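Local coordinates for purine nucleoside phosphorylase (Schistosoma mansoni, PDB 5KO5), which catalyses the reversible phosphorolysis of purine nucleosides such as inosine and guanosine, giving the free base and ribose 1-phosphate, at residues V25-G30 with K106-R111; I29-G34 with R78-M83; K39-I44 with A82-L87; E45-I50 with N69-S74; G73-R78 with E279-L284. All coordinates share one frame; numbering follows the deposited sequence.

Interaction 1 of 5, residues V25-G30 with K106-R111; sequences VLPDIG and KLLGVR. With EDO (1,2-ethanediol), chain E.
P27 and L108 meet side chain against side chain, the proline ring lying aslant on the leucine stem with P27 CG 3.8 Å from L108 CB. The neighbouring ring carbon, P27 CD, settles against the carbonyl oxygen L108 O at 3.5 Å. Further along, V110 turns its two methyl groups to the backbone of the other segment, and V110 CG1 stops 3.6 Å from G30 N. The direct hydrogen bond of the contact joins backbones: R111 N donates to D28 O over 2.9 Å, nearly straight at the hydrogen (173°), although the donor stands 41° above the carbonyl plane. The D28 and R111 side chains then run side by side in the same direction. Their salt bridge is long, D28 OD1 to R111 NH2 at 3.8 Å, and because the oxygen lies well out of the guanidinium plane it rests on charge alone. The seam illustrates how a helix ends before a strand. Helix 95-108 finishes in a Schellman motif at G109, whose positive phi (114°) turns the chain toward the next strand, in the beta-alpha-beta crossover from strand 78-84 through helix 95-108 to strand 112-121, with 29-32 between the two strands. Two waters bridge the seam, one donating to P27 O and L108 O, the other to D28 OD1 and G109 O. In the second shell, D28 OD2 forms a salt bridge with R78, while V81 packs on both P27 and V110. K106 NZ, on the helix itself, bonds to C233 O and to a 1,2-ethanediol probably left from crystallisation.

Interaction 2 of 5, residues I29-G34 with R78-M83; sequences IGIICG and RKIVAM
I29 and I31 give their backbone N and O to K79, V81 and M83 in a parallel pairing, I29 lying beside I80 and I31 beside A82, where strand 29-32 joins strand 78-84 within the mixed central sheet of this phosphorylase fold. I29 has the most surface buried by the contact. Its CB packs on I80 CG2, and its CD1 reaches back over the centre of one face of the R78 guanidinium, 4.1 Å above the plane, so that an apolar methyl covers a charged group. The I29 carbonyl oxygen accepts from V81 N, whereas I29 N holds K79 O only weakly; I31 N donates to V81 O. I31 continues the same face of the sheet. Its CG1 sits between the backbone N and the carbonyl carbon (chi1 69°) and is thereby pushed hard against A82 CB, at 3.3 Å tighter than ordinary carbon contact, while I31 CD1 touches I80 CD1 at 3.9 Å. M83 serves the opposite face, which helix 95-108 covers: its thioether lies beside I32, pointing the same way, with M83 SD 4.0 Å from I32 CD1. The M83 backbone closes the pairing, M83 N donating to I31 O at 3.0 Å. Just beyond, a water accepts from C33 N at 2.9 Å and donates to M83 O.

Interaction 3 of 5, residues K39-I44 with A82-L87; sequences KLIEEI and AMQGRL
I41 is aimed at A82 by its first two torsions. CG1 stands anti to the carbonyl carbon (chi1 -58°), and the extended second torsion (chi2 175°) carries CD1 onward toward the strand. On the other side Q84 has CG anti to its own backbone N (chi1 -171°), and its extended chain brings the carboxamide up beside the isoleucine. CG1, CD1 and CG2 of I41 all border the alanine methyl, I41 CG1 lying 3.7 Å from A82 CB. Two of them have a further partner: I41 CD1 is 3.7 Å from the backbone oxygen M83 O, and I41 CG2 meets the amide nitrogen Q84 NE2 at 3.9 Å, the two side chains crossing at a slant. I44, three residues on and past the short helix, adds its terminal methyl, with I44 CD1 4.1 Å from A82 CB. The small alanine is thus touched by two isoleucines of one segment, a van der Waals contact, mostly apolar, without hydrogen bonds between the segments. The amide of Q84 is held in place from elsewhere: OE1 accepts from N69 ND2 on the adjacent strand. The short helix at 39-42 is itself only weakly bonded, with E43 N to L40 O, at 2.9 Å, a sounder bond among weaker ones. It lies over the sheet where strand 78-84 runs between its neighbours, and I41 touches both of these, I31 of strand 29-32 and V71 of strand 69-75.

Interaction 4 of 5, residues E45-I50 with N69-S74; sequences EERKVI and NLVLGS
A beta bulge shapes the antiparallel pairing of E45 and K48 with S74 and L72, where strand 47-51 borders the central sheet by lying along strand 69-75. Three hydrogen-bonded pairs, each with two backbone bonds, hold the segments together: E45 with S74, K48 with L72 and I50 with L70. The shortest of these bonds runs from I50 N to L70 O at 2.7 Å. Between the first two pairs the register slips by one residue, so that E46 and R47 together lie opposite G73. The chain turns a corner at E46, which has a positive phi (47°), and backbone pairs with strand 69-75 stand before and after it. Beyond the corner R47 CA comes within 3.1 Å of L72 O, a CA-H...O contact. G73 CA meanwhile approaches E45 O at 3.4 Å, and glycine brings no side chain into this tight place. On the face that carries I50, L70 and L72, the methyl groups I50 CD1 and L72 CD1 meet at 3.8 Å, and helix 9-23 packs on this face, Y18 against I50, I19 against L70 and S23 against L72. On the face of V49 and V71, V49 lies aslant N69, with V49 CG1 3.6 Å from N69 CG, while N69 ND2 is engaged by Q84 OE1. R47 places its CG between the backbone N and the carbonyl carbon (chi1 69°) and is then extended as far as NE, slanting across V71, its NH2 making a weak bond to I41 O. V49 CG2 sits 3.6 Å above one face of the R47 guanidinium, offset toward the rim.

Interaction 5 of 5, residues G73-R78 with E279-L284; sequences GSVGGR and EIITRL
V75 and R78 close a type I' beta turn, with mutual backbone bonds between them, and its corner residue G76 approaches T282 of helix 259-283 to a CA-CA distance of 4.8 Å. Both central residues of the turn are glycines with positive phi, and G76 offers its bare CA to the methyl T282 CG2 at 3.5 Å. I281 supplies the apolar part. Its CD1 meets V75 CG1 at 3.8 Å, the two side chains crossing at about a right angle, while I281 CG2 lies 3.3 Å from V75 O. The aliphatic part of R78 follows, with R78 CG 3.5 Å from I281 O. A water at the edge of the R78 guanidinium, in its plane, accepts from NH1 and faces I281 O and L284 O, with more acceptors around it than it has protons to give. Within the helix, T282 OG1 donates to E279 O at 2.9 Å, joining R283 N on the same face of that carbonyl. R283 NH1 reaches the anti lone pair of E279 OE2 in a salt bridge. Type I' turns are typical of two-residue beta hairpins, and glycine suits their positive phi angles; this one links strands 69-75 and 78-84 and packs its corner on the end of the last helix.

Strand 78-84 is common to interactions 2, 3 and 5: it pairs with 29-32, lies under a short helix, and begins at a hairpin turn. All three are buried, yet interaction 2 relies on parallel backbone bonds, interaction 3 on side-chain packing without cross-segment hydrogen bonds, and interaction 5 on apolar packing with a water between R78 and the helix end. Interactions 1 and 4 reach the surface. A long salt bridge and bridging waters mark interaction 1, whereas backbone pairs hold interaction 4, with exposed charged side chains at its rim. Interactions 4 and 5 share G73 and S74. The D28-R78 salt bridge ties interaction 1 to interactions 2 and 5, while backbone bonds from A82 and I80 probably join interactions 2 and 4.

Interaction 1 of 5, residues V25-G30 with K106-R111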
# COMPACT_ATOMS: atom_id res chain seq x y z
N VAL A 25 -23.49 32.01 -4.15
CA VAL A 25 -24.10 31.01 -3.29
C VAL A 25 -23.11 30.67 -2.18
O VAL A 25 -21.95 30.36 -2.45
CB VAL A 25 -24.47 29.73 -4.07
CG1 VAL A 25 -24.88 28.61 -3.12
CG2 VAL A 25 -25.58 30.03 -5.08
N LEU A 26 -23.58 30.73 -0.93
CA LEU A 26 -22.78 30.33 0.22
C LEU A 26 -23.29 28.98 0.72
O LEU A 26 -24.27 28.93 1.46
CB LEU A 26 -22.86 31.38 1.33
CG LEU A 26 -22.15 32.70 1.00
CD1 LEU A 26 -22.27 33.69 2.15
CD2 LEU A 26 -20.69 32.44 0.65
N PRO A 27 -22.65 27.87 0.34
CA PRO A 27 -23.23 26.56 0.62
C PRO A 27 -22.95 26.11 2.05
O PRO A 27 -21.89 26.38 2.61
CB PRO A 27 -22.51 25.64 -0.37
CG PRO A 27 -21.15 26.29 -0.51
CD PRO A 27 -21.38 27.78 -0.40
N ASP A 28 -23.93 25.40 2.62
CA ASP A 28 -23.78 24.77 3.93
C ASP A 28 -23.50 23.28 3.82
O ASP A 28 -23.01 22.68 4.79
CB ASP A 28 -25.07 24.95 4.76
CG ASP A 28 -25.37 26.41 5.08
OD1 ASP A 28 -24.42 27.20 5.26
OD2 ASP A 28 -26.56 26.76 5.15
N ILE A 29 -23.81 22.68 2.67
CA ILE A 29 -23.75 21.24 2.47
C ILE A 29 -23.00 20.98 1.18
O ILE A 29 -23.20 21.68 0.18
CB ILE A 29 -25.18 20.67 2.40
CG1 ILE A 29 -25.90 20.87 3.73
CG2 ILE A 29 -25.16 19.20 2.03
CD1 ILE A 29 -27.41 20.94 3.60
N GLY A 30 -22.13 19.97 1.19
CA GLY A 30 -21.44 19.52 0.00
C GLY A 30 -21.94 18.13 -0.37
O GLY A 30 -22.35 17.36 0.49
N LYS A 106 -14.72 23.59 2.48
CA LYS A 106 -14.64 24.08 3.85
C LYS A 106 -14.61 25.61 3.88
O LYS A 106 -15.35 26.24 4.64
CB LYS A 106 -13.41 23.50 4.55
CG LYS A 106 -13.19 24.04 5.98
CD LYS A 106 -14.19 23.44 6.98
CE LYS A 106 -14.18 24.13 8.33
NZ LYS A 106 -12.89 24.01 9.04
N LEU A 107 -13.77 26.21 3.04
CA LEU A 107 -13.68 27.67 3.00
C LEU A 107 -14.96 28.31 2.49
O LEU A 107 -15.25 29.47 2.84
CB LEU A 107 -12.49 28.13 2.16
CG LEU A 107 -11.13 27.68 2.71
CD1 LEU A 107 -10.01 28.29 1.90
CD2 LEU A 107 -10.98 28.03 4.17
N LEU A 108 -15.74 27.60 1.68
CA LEU A 108 -17.02 28.13 1.23
C LEU A 108 -18.09 28.08 2.30
O LEU A 108 -19.13 28.73 2.15
CB LEU A 108 -17.52 27.37 -0.01
CG LEU A 108 -16.73 27.56 -1.31
CD1 LEU A 108 -17.21 26.58 -2.37
CD2 LEU A 108 -16.81 29.01 -1.79
N GLY A 109 -17.86 27.33 3.38
CA GLY A 109 -18.80 27.24 4.48
C GLY A 109 -19.43 25.88 4.68
O GLY A 109 -20.33 25.76 5.52
N VAL A 110 -19.01 24.85 3.93
CA VAL A 110 -19.62 23.53 4.05
C VAL A 110 -19.38 22.97 5.44
O VAL A 110 -18.24 22.96 5.93
CB VAL A 110 -19.10 22.59 2.96
CG1 VAL A 110 -19.45 21.14 3.27
CG2 VAL A 110 -19.66 23.01 1.60
N ARG A 111 -20.45 22.52 6.09
CA ARG A 111 -20.36 21.85 7.38
C ARG A 111 -20.68 20.37 7.33
O ARG A 111 -20.27 19.64 8.23
CB ARG A 111 -21.29 22.52 8.40
CG ARG A 111 -20.87 23.92 8.80
CD ARG A 111 -21.74 24.44 9.95
NE ARG A 111 -23.14 24.59 9.56
CZ ARG A 111 -23.64 25.70 9.02
NH1 ARG A 111 -22.86 26.75 8.81
NH2 ARG A 111 -24.93 25.76 8.70
C1 EDO E . -10.06 26.16 7.51
O1 EDO E . -10.33 24.96 8.25
C2 EDO E . -10.75 27.36 8.16
O2 EDO E . -12.15 27.35 7.87
O HOH W 1 -21.56 29.13 3.56
O HOH W 2 -22.00 27.47 6.64

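Interaction 2 of 5, residues I29-G34 with R78-M83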
# COMPACT_ATOMS: atom_id res chain seq x y z
N ILE A 29 -23.81 22.68 2.67
CA ILE A 29 -23.75 21.24 2.47
C ILE A 29 -23.00 20.98 1.18
O ILE A 29 -23.20 21.68 0.18
CB ILE A 29 -25.18 20.67 2.40
CG1 ILE A 29 -25.90 20.87 3.73
CG2 ILE A 29 -25.16 19.20 2.03
CD1 ILE A 29 -27.41 20.94 3.60
N GLY A 30 -22.13 19.97 1.19
CA GLY A 30 -21.44 19.52 0.00
C GLY A 30 -21.94 18.13 -0.37
O GLY A 30 -22.35 17.36 0.49
N ILE A 31 -21.92 17.83 -1.66
CA ILE A 31 -22.33 16.50 -2.13
C ILE A 31 -21.34 15.98 -3.17
O ILE A 31 -20.87 16.72 -4.04
CB ILE A 31 -23.80 16.41 -2.60
CG1 ILE A 31 -24.02 17.17 -3.90
CG2 ILE A 31 -24.78 16.95 -1.55
CD1 ILE A 31 -25.44 17.01 -4.45
N ILE A 32 -21.03 14.70 -3.07
CA ILE A 32 -20.21 13.99 -4.05
C ILE A 32 -20.96 12.71 -4.35
O ILE A 32 -21.31 11.96 -3.44
CB ILE A 32 -18.80 13.70 -3.50
CG1 ILE A 32 -18.05 15.01 -3.20
CG2 ILE A 32 -18.01 12.83 -4.46
CD1 ILE A 32 -16.72 14.82 -2.47
N CYS A 33 -21.25 12.47 -5.62
CA CYS A 33 -22.18 11.42 -6.01
C CYS A 33 -21.46 10.31 -6.74
O CYS A 33 -20.51 10.56 -7.51
CB CYS A 33 -23.29 11.99 -6.91
SG CYS A 33 -24.22 13.32 -6.13
N GLY A 34 -21.90 9.08 -6.52
CA GLY A 34 -21.34 7.95 -7.22
C GLY A 34 -21.74 7.92 -8.68
O GLY A 34 -22.63 8.65 -9.14
N ARG A 78 -32.00 24.31 1.15
CA ARG A 78 -30.65 24.46 1.66
C ARG A 78 -29.69 24.77 0.52
O ARG A 78 -29.88 24.31 -0.61
CB ARG A 78 -30.19 23.20 2.40
CG ARG A 78 -31.14 22.74 3.51
CD ARG A 78 -31.28 23.80 4.61
NE ARG A 78 -29.99 24.30 5.08
CZ ARG A 78 -29.28 23.74 6.05
NH1 ARG A 78 -29.72 22.65 6.67
NH2 ARG A 78 -28.12 24.27 6.41
N LYS A 79 -28.65 25.53 0.83
CA LYS A 79 -27.65 25.90 -0.16
C LYS A 79 -26.57 24.83 -0.19
O LYS A 79 -26.04 24.45 0.86
CB LYS A 79 -27.05 27.26 0.18
CG LYS A 79 -28.09 28.38 0.20
CD LYS A 79 -27.52 29.67 0.76
CE LYS A 79 -28.61 30.74 0.87
NZ LYS A 79 -28.10 31.99 1.50
N ILE A 80 -26.27 24.32 -1.39
CA ILE A 80 -25.36 23.19 -1.52
C ILE A 80 -24.33 23.48 -2.60
O ILE A 80 -24.50 24.36 -3.44
CB ILE A 80 -26.10 21.86 -1.80
CG1 ILE A 80 -26.59 21.80 -3.24
CG2 ILE A 80 -27.25 21.64 -0.82
CD1 ILE A 80 -25.81 20.83 -4.08
N VAL A 81 -23.24 22.71 -2.55
CA VAL A 81 -22.23 22.69 -3.60
C VAL A 81 -21.95 21.23 -3.93
O VAL A 81 -21.74 20.41 -3.03
CB VAL A 81 -20.94 23.42 -3.18
CG1 VAL A 81 -20.41 22.92 -1.84
CG2 VAL A 81 -19.87 23.29 -4.26
N ALA A 82 -21.97 20.90 -5.22
CA ALA A 82 -21.80 19.52 -5.67
C ALA A 82 -20.59 19.40 -6.57
O ALA A 82 -20.32 20.29 -7.39
CB ALA A 82 -23.03 19.07 -6.47
N MET A 83 -19.87 18.28 -6.46
CA MET A 83 -18.85 17.93 -7.44
C MET A 83 -19.49 17.07 -8.52
O MET A 83 -19.94 15.95 -8.25
CB MET A 83 -17.68 17.20 -6.80
CG MET A 83 -16.92 18.06 -5.82
SD MET A 83 -15.38 17.32 -5.23
CE MET A 83 -14.35 17.48 -6.70
O HOH W 3 -19.45 13.48 -7.71

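Interaction 3 of 5, residues K39-I44 with A82-L87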
# COMPACT_ATOMS: atom_id res chain seq x y z
N LYS A 39 -28.00 12.43 -10.56
CA LYS A 39 -29.11 13.18 -11.14
C LYS A 39 -29.61 14.29 -10.21
O LYS A 39 -30.17 15.28 -10.69
CB LYS A 39 -30.24 12.25 -11.59
N LEU A 40 -29.42 14.15 -8.89
CA LEU A 40 -29.79 15.23 -7.98
C LEU A 40 -29.08 16.53 -8.35
O LEU A 40 -29.66 17.62 -8.24
CB LEU A 40 -29.47 14.86 -6.54
CG LEU A 40 -29.83 15.91 -5.48
CD1 LEU A 40 -31.33 16.21 -5.49
CD2 LEU A 40 -29.39 15.45 -4.10
N ILE A 41 -27.83 16.43 -8.80
CA ILE A 41 -27.09 17.61 -9.25
C ILE A 41 -27.82 18.29 -10.40
O ILE A 41 -27.82 19.52 -10.51
CB ILE A 41 -25.65 17.22 -9.62
CG1 ILE A 41 -24.95 16.58 -8.42
CG2 ILE A 41 -24.86 18.43 -10.11
CD1 ILE A 41 -23.56 16.05 -8.74
N GLU A 42 -28.44 17.50 -11.28
CA GLU A 42 -29.19 18.08 -12.38
C GLU A 42 -30.46 18.80 -11.92
O GLU A 42 -31.02 19.59 -12.68
CB GLU A 42 -29.54 17.00 -13.41
N GLU A 43 -30.91 18.55 -10.69
CA GLU A 43 -32.13 19.15 -10.17
C GLU A 43 -31.86 20.28 -9.17
O GLU A 43 -32.80 20.74 -8.51
CB GLU A 43 -33.03 18.09 -9.54
CG GLU A 43 -33.50 17.03 -10.53
CD GLU A 43 -34.35 17.61 -11.64
OE1 GLU A 43 -35.06 18.61 -11.40
OE2 GLU A 43 -34.29 17.07 -12.77
N ILE A 44 -30.61 20.72 -9.04
CA ILE A 44 -30.31 21.85 -8.17
C ILE A 44 -30.99 23.10 -8.69
O ILE A 44 -30.96 23.40 -9.90
CB ILE A 44 -28.78 22.02 -8.08
CG1 ILE A 44 -28.15 20.80 -7.40
CG2 ILE A 44 -28.43 23.27 -7.32
CD1 ILE A 44 -26.65 20.77 -7.49
N ALA A 82 -21.97 20.90 -5.22
CA ALA A 82 -21.80 19.52 -5.67
C ALA A 82 -20.59 19.40 -6.57
O ALA A 82 -20.32 20.29 -7.39
CB ALA A 82 -23.03 19.07 -6.47
N MET A 83 -19.87 18.28 -6.46
CA MET A 83 -18.85 17.93 -7.44
C MET A 83 -19.49 17.07 -8.52
O MET A 83 -19.94 15.95 -8.25
CB MET A 83 -17.68 17.20 -6.80
CG MET A 83 -16.92 18.06 -5.82
SD MET A 83 -15.38 17.32 -5.23
CE MET A 83 -14.35 17.48 -6.70
N GLN A 84 -19.56 17.60 -9.74
CA GLN A 84 -20.07 16.85 -10.89
C GLN A 84 -18.85 16.34 -11.66
O GLN A 84 -18.24 17.08 -12.43
CB GLN A 84 -20.94 17.75 -11.75
CG GLN A 84 -21.69 17.00 -12.82
CD GLN A 84 -22.57 17.92 -13.62
OE1 GLN A 84 -22.12 18.95 -14.13
NE2 GLN A 84 -23.84 17.56 -13.74
N GLY A 85 -18.51 15.08 -11.44
CA GLY A 85 -17.24 14.58 -11.94
C GLY A 85 -16.27 14.37 -10.80
O GLY A 85 -15.42 15.22 -10.50
N ARG A 86 -16.42 13.23 -10.15
CA ARG A 86 -15.64 12.90 -8.97
C ARG A 86 -14.19 12.59 -9.35
O ARG A 86 -13.90 12.06 -10.42
CB ARG A 86 -16.26 11.64 -8.37
CG ARG A 86 -15.72 11.22 -7.07
CD ARG A 86 -16.54 10.06 -6.62
NE ARG A 86 -16.38 9.82 -5.20
CZ ARG A 86 -17.22 9.09 -4.49
NH1 ARG A 86 -18.26 8.52 -5.08
NH2 ARG A 86 -17.01 8.92 -3.20
N LEU A 87 -13.27 12.93 -8.46
CA LEU A 87 -11.86 12.62 -8.65
C LEU A 87 -11.54 11.33 -7.91
O LEU A 87 -11.68 11.27 -6.68
CB LEU A 87 -10.99 13.76 -8.12
CG LEU A 87 -11.35 15.15 -8.66
CD1 LEU A 87 -10.50 16.18 -7.94
CD2 LEU A 87 -11.14 15.21 -10.15

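Interaction 4 of 5, residues E45-I50 with N69-S74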
# COMPACT_ATOMS: atom_id res chain seq x y z
N GLU A 45 -31.63 23.85 -7.79
CA GLU A 45 -32.37 25.04 -8.18
C GLU A 45 -31.48 26.28 -8.17
O GLU A 45 -30.49 26.35 -7.43
CB GLU A 45 -33.55 25.28 -7.23
CG GLU A 45 -34.47 24.08 -7.07
CD GLU A 45 -35.69 24.41 -6.23
OE1 GLU A 45 -36.54 25.19 -6.70
OE2 GLU A 45 -35.78 23.89 -5.10
N GLU A 46 -31.84 27.25 -9.01
CA GLU A 46 -31.09 28.50 -9.16
C GLU A 46 -29.60 28.22 -9.32
O GLU A 46 -28.75 28.87 -8.72
CB GLU A 46 -31.35 29.46 -8.00
CG GLU A 46 -32.81 29.83 -7.81
CD GLU A 46 -33.08 30.35 -6.41
OE1 GLU A 46 -33.71 31.42 -6.29
OE2 GLU A 46 -32.65 29.69 -5.44
N ARG A 47 -29.29 27.23 -10.14
CA ARG A 47 -27.97 26.64 -10.06
C ARG A 47 -26.95 27.43 -10.88
O ARG A 47 -27.27 28.12 -11.84
CB ARG A 47 -27.99 25.18 -10.49
CG ARG A 47 -28.26 24.96 -11.95
CD ARG A 47 -28.14 23.48 -12.25
NE ARG A 47 -27.83 23.23 -13.65
CZ ARG A 47 -27.28 22.11 -14.08
NH1 ARG A 47 -27.03 21.95 -15.38
NH2 ARG A 47 -26.98 21.15 -13.22
N LYS A 48 -25.70 27.30 -10.46
CA LYS A 48 -24.56 27.91 -11.12
C LYS A 48 -23.55 26.80 -11.38
O LYS A 48 -23.10 26.15 -10.43
CB LYS A 48 -23.95 29.00 -10.24
CG LYS A 48 -22.73 29.65 -10.84
CD LYS A 48 -23.08 30.33 -12.16
CE LYS A 48 -21.82 30.69 -12.93
NZ LYS A 48 -22.12 31.37 -14.22
N VAL A 49 -23.21 26.59 -12.64
CA VAL A 49 -22.30 25.53 -13.06
C VAL A 49 -20.94 26.16 -13.32
O VAL A 49 -20.82 27.06 -14.16
CB VAL A 49 -22.82 24.81 -14.31
CG1 VAL A 49 -21.88 23.68 -14.69
CG2 VAL A 49 -24.23 24.29 -14.08
N ILE A 50 -19.92 25.69 -12.61
CA ILE A 50 -18.57 26.25 -12.74
C ILE A 50 -17.61 25.15 -13.18
O ILE A 50 -17.26 24.28 -12.36
CB ILE A 50 -18.11 26.87 -11.42
CG1 ILE A 50 -19.15 27.86 -10.89
CG2 ILE A 50 -16.76 27.55 -11.60
CD1 ILE A 50 -18.76 28.49 -9.56
N ASN A 69 -17.39 19.71 -13.22
CA ASN A 69 -18.01 20.98 -12.86
C ASN A 69 -18.30 20.99 -11.37
O ASN A 69 -18.63 19.96 -10.78
CB ASN A 69 -19.37 21.16 -13.54
CG ASN A 69 -19.27 21.28 -15.04
OD1 ASN A 69 -18.41 21.99 -15.57
ND2 ASN A 69 -20.16 20.59 -15.74
N LEU A 70 -18.16 22.17 -10.76
CA LEU A 70 -18.74 22.45 -9.46
C LEU A 70 -20.10 23.09 -9.70
O LEU A 70 -20.21 24.04 -10.48
CB LEU A 70 -17.85 23.43 -8.70
CG LEU A 70 -17.68 23.25 -7.20
CD1 LEU A 70 -17.10 21.88 -6.88
CD2 LEU A 70 -16.79 24.36 -6.65
N VAL A 71 -21.14 22.57 -9.04
CA VAL A 71 -22.50 23.06 -9.22
C VAL A 71 -23.01 23.56 -7.87
O VAL A 71 -23.02 22.80 -6.89
CB VAL A 71 -23.43 21.98 -9.80
CG1 VAL A 71 -24.81 22.55 -10.07
CG2 VAL A 71 -22.82 21.39 -11.07
N LEU A 72 -23.42 24.82 -7.82
CA LEU A 72 -23.94 25.42 -6.60
C LEU A 72 -25.37 25.86 -6.80
O LEU A 72 -25.76 26.30 -7.89
CB LEU A 72 -23.11 26.65 -6.18
CG LEU A 72 -21.66 26.34 -5.78
CD1 LEU A 72 -20.72 26.55 -6.95
CD2 LEU A 72 -21.25 27.17 -4.58
N GLY A 73 -26.16 25.76 -5.74
CA GLY A 73 -27.55 26.19 -5.80
C GLY A 73 -28.31 25.72 -4.58
O GLY A 73 -27.73 25.51 -3.52
N SER A 74 -29.62 25.55 -4.75
CA SER A 74 -30.50 25.21 -3.65
C SER A 74 -31.14 23.85 -3.89
O SER A 74 -31.62 23.57 -4.99
CB SER A 74 -31.60 26.27 -3.46
OG SER A 74 -31.05 27.49 -2.99

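Interaction 5 of 5, residues G73-R78 with E279-L284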
# COMPACT_ATOMS: atom_id res chain seq x y z
N GLY A 73 -26.16 25.76 -5.74
CA GLY A 73 -27.55 26.19 -5.80
C GLY A 73 -28.31 25.72 -4.58
O GLY A 73 -27.73 25.51 -3.52
N SER A 74 -29.62 25.55 -4.75
CA SER A 74 -30.50 25.21 -3.65
C SER A 74 -31.14 23.85 -3.89
O SER A 74 -31.62 23.57 -4.99
CB SER A 74 -31.60 26.27 -3.46
OG SER A 74 -31.05 27.49 -2.99
N VAL A 75 -31.14 23.01 -2.85
CA VAL A 75 -31.89 21.76 -2.83
C VAL A 75 -32.65 21.70 -1.52
O VAL A 75 -32.04 21.83 -0.45
CB VAL A 75 -30.97 20.53 -2.96
CG1 VAL A 75 -31.77 19.26 -2.71
CG2 VAL A 75 -30.30 20.50 -4.32
N GLY A 76 -33.96 21.50 -1.60
CA GLY A 76 -34.76 21.35 -0.39
C GLY A 76 -34.63 22.50 0.58
O GLY A 76 -34.66 22.30 1.80
N GLY A 77 -34.49 23.72 0.06
CA GLY A 77 -34.36 24.89 0.90
C GLY A 77 -32.99 25.13 1.48
O GLY A 77 -32.83 26.08 2.26
N ARG A 78 -32.00 24.31 1.15
CA ARG A 78 -30.65 24.46 1.66
C ARG A 78 -29.69 24.77 0.52
O ARG A 78 -29.88 24.31 -0.61
CB ARG A 78 -30.19 23.20 2.40
CG ARG A 78 -31.14 22.74 3.51
CD ARG A 78 -31.28 23.80 4.61
NE ARG A 78 -29.99 24.30 5.08
CZ ARG A 78 -29.28 23.74 6.05
NH1 ARG A 78 -29.72 22.65 6.67
NH2 ARG A 78 -28.12 24.27 6.41
N GLU A 279 -34.51 14.49 0.75
CA GLU A 279 -35.16 14.58 2.05
C GLU A 279 -34.15 14.70 3.18
O GLU A 279 -34.37 15.44 4.14
CB GLU A 279 -36.10 13.39 2.27
CG GLU A 279 -36.86 13.42 3.60
CD GLU A 279 -37.92 14.51 3.67
OE1 GLU A 279 -38.17 15.19 2.65
OE2 GLU A 279 -38.50 14.69 4.76
N ILE A 280 -33.02 13.99 3.09
CA ILE A 280 -31.96 14.16 4.08
C ILE A 280 -31.53 15.62 4.14
O ILE A 280 -31.42 16.21 5.22
CB ILE A 280 -30.77 13.22 3.78
CG1 ILE A 280 -31.16 11.76 4.03
CG2 ILE A 280 -29.56 13.61 4.64
CD1 ILE A 280 -30.16 10.76 3.47
N ILE A 281 -31.32 16.23 2.97
CA ILE A 281 -30.91 17.63 2.90
C ILE A 281 -31.95 18.54 3.58
O ILE A 281 -31.60 19.39 4.40
CB ILE A 281 -30.63 18.05 1.45
CG1 ILE A 281 -29.38 17.33 0.94
CG2 ILE A 281 -30.47 19.56 1.33
CD1 ILE A 281 -29.16 17.46 -0.56
N THR A 282 -33.23 18.35 3.25
CA THR A 282 -34.27 19.19 3.86
C THR A 282 -34.35 19.00 5.37
O THR A 282 -34.75 19.92 6.09
CB THR A 282 -35.64 18.91 3.25
OG1 THR A 282 -36.18 17.71 3.82
CG2 THR A 282 -35.56 18.76 1.76
N ARG A 283 -33.97 17.82 5.86
CA ARG A 283 -34.13 17.49 7.27
C ARG A 283 -32.88 17.76 8.10
O ARG A 283 -32.94 17.68 9.34
CB ARG A 283 -34.56 16.03 7.43
CG ARG A 283 -35.92 15.72 6.80
CD ARG A 283 -37.05 15.90 7.81
NE ARG A 283 -37.00 14.88 8.85
CZ ARG A 283 -37.55 13.67 8.74
NH1 ARG A 283 -38.19 13.33 7.64
NH2 ARG A 283 -37.45 12.81 9.74
N LEU A 284 -31.75 18.08 7.47
CA LEU A 284 -30.53 18.37 8.20
C LEU A 284 -30.75 19.51 9.18
O LEU A 284 -31.52 20.44 8.91
CB LEU A 284 -29.42 18.75 7.22
CG LEU A 284 -28.89 17.54 6.48
CD1 LEU A 284 -27.82 17.91 5.48
CD2 LEU A 284 -28.37 16.54 7.49
O HOH W 4 -31.84 21.32 6.58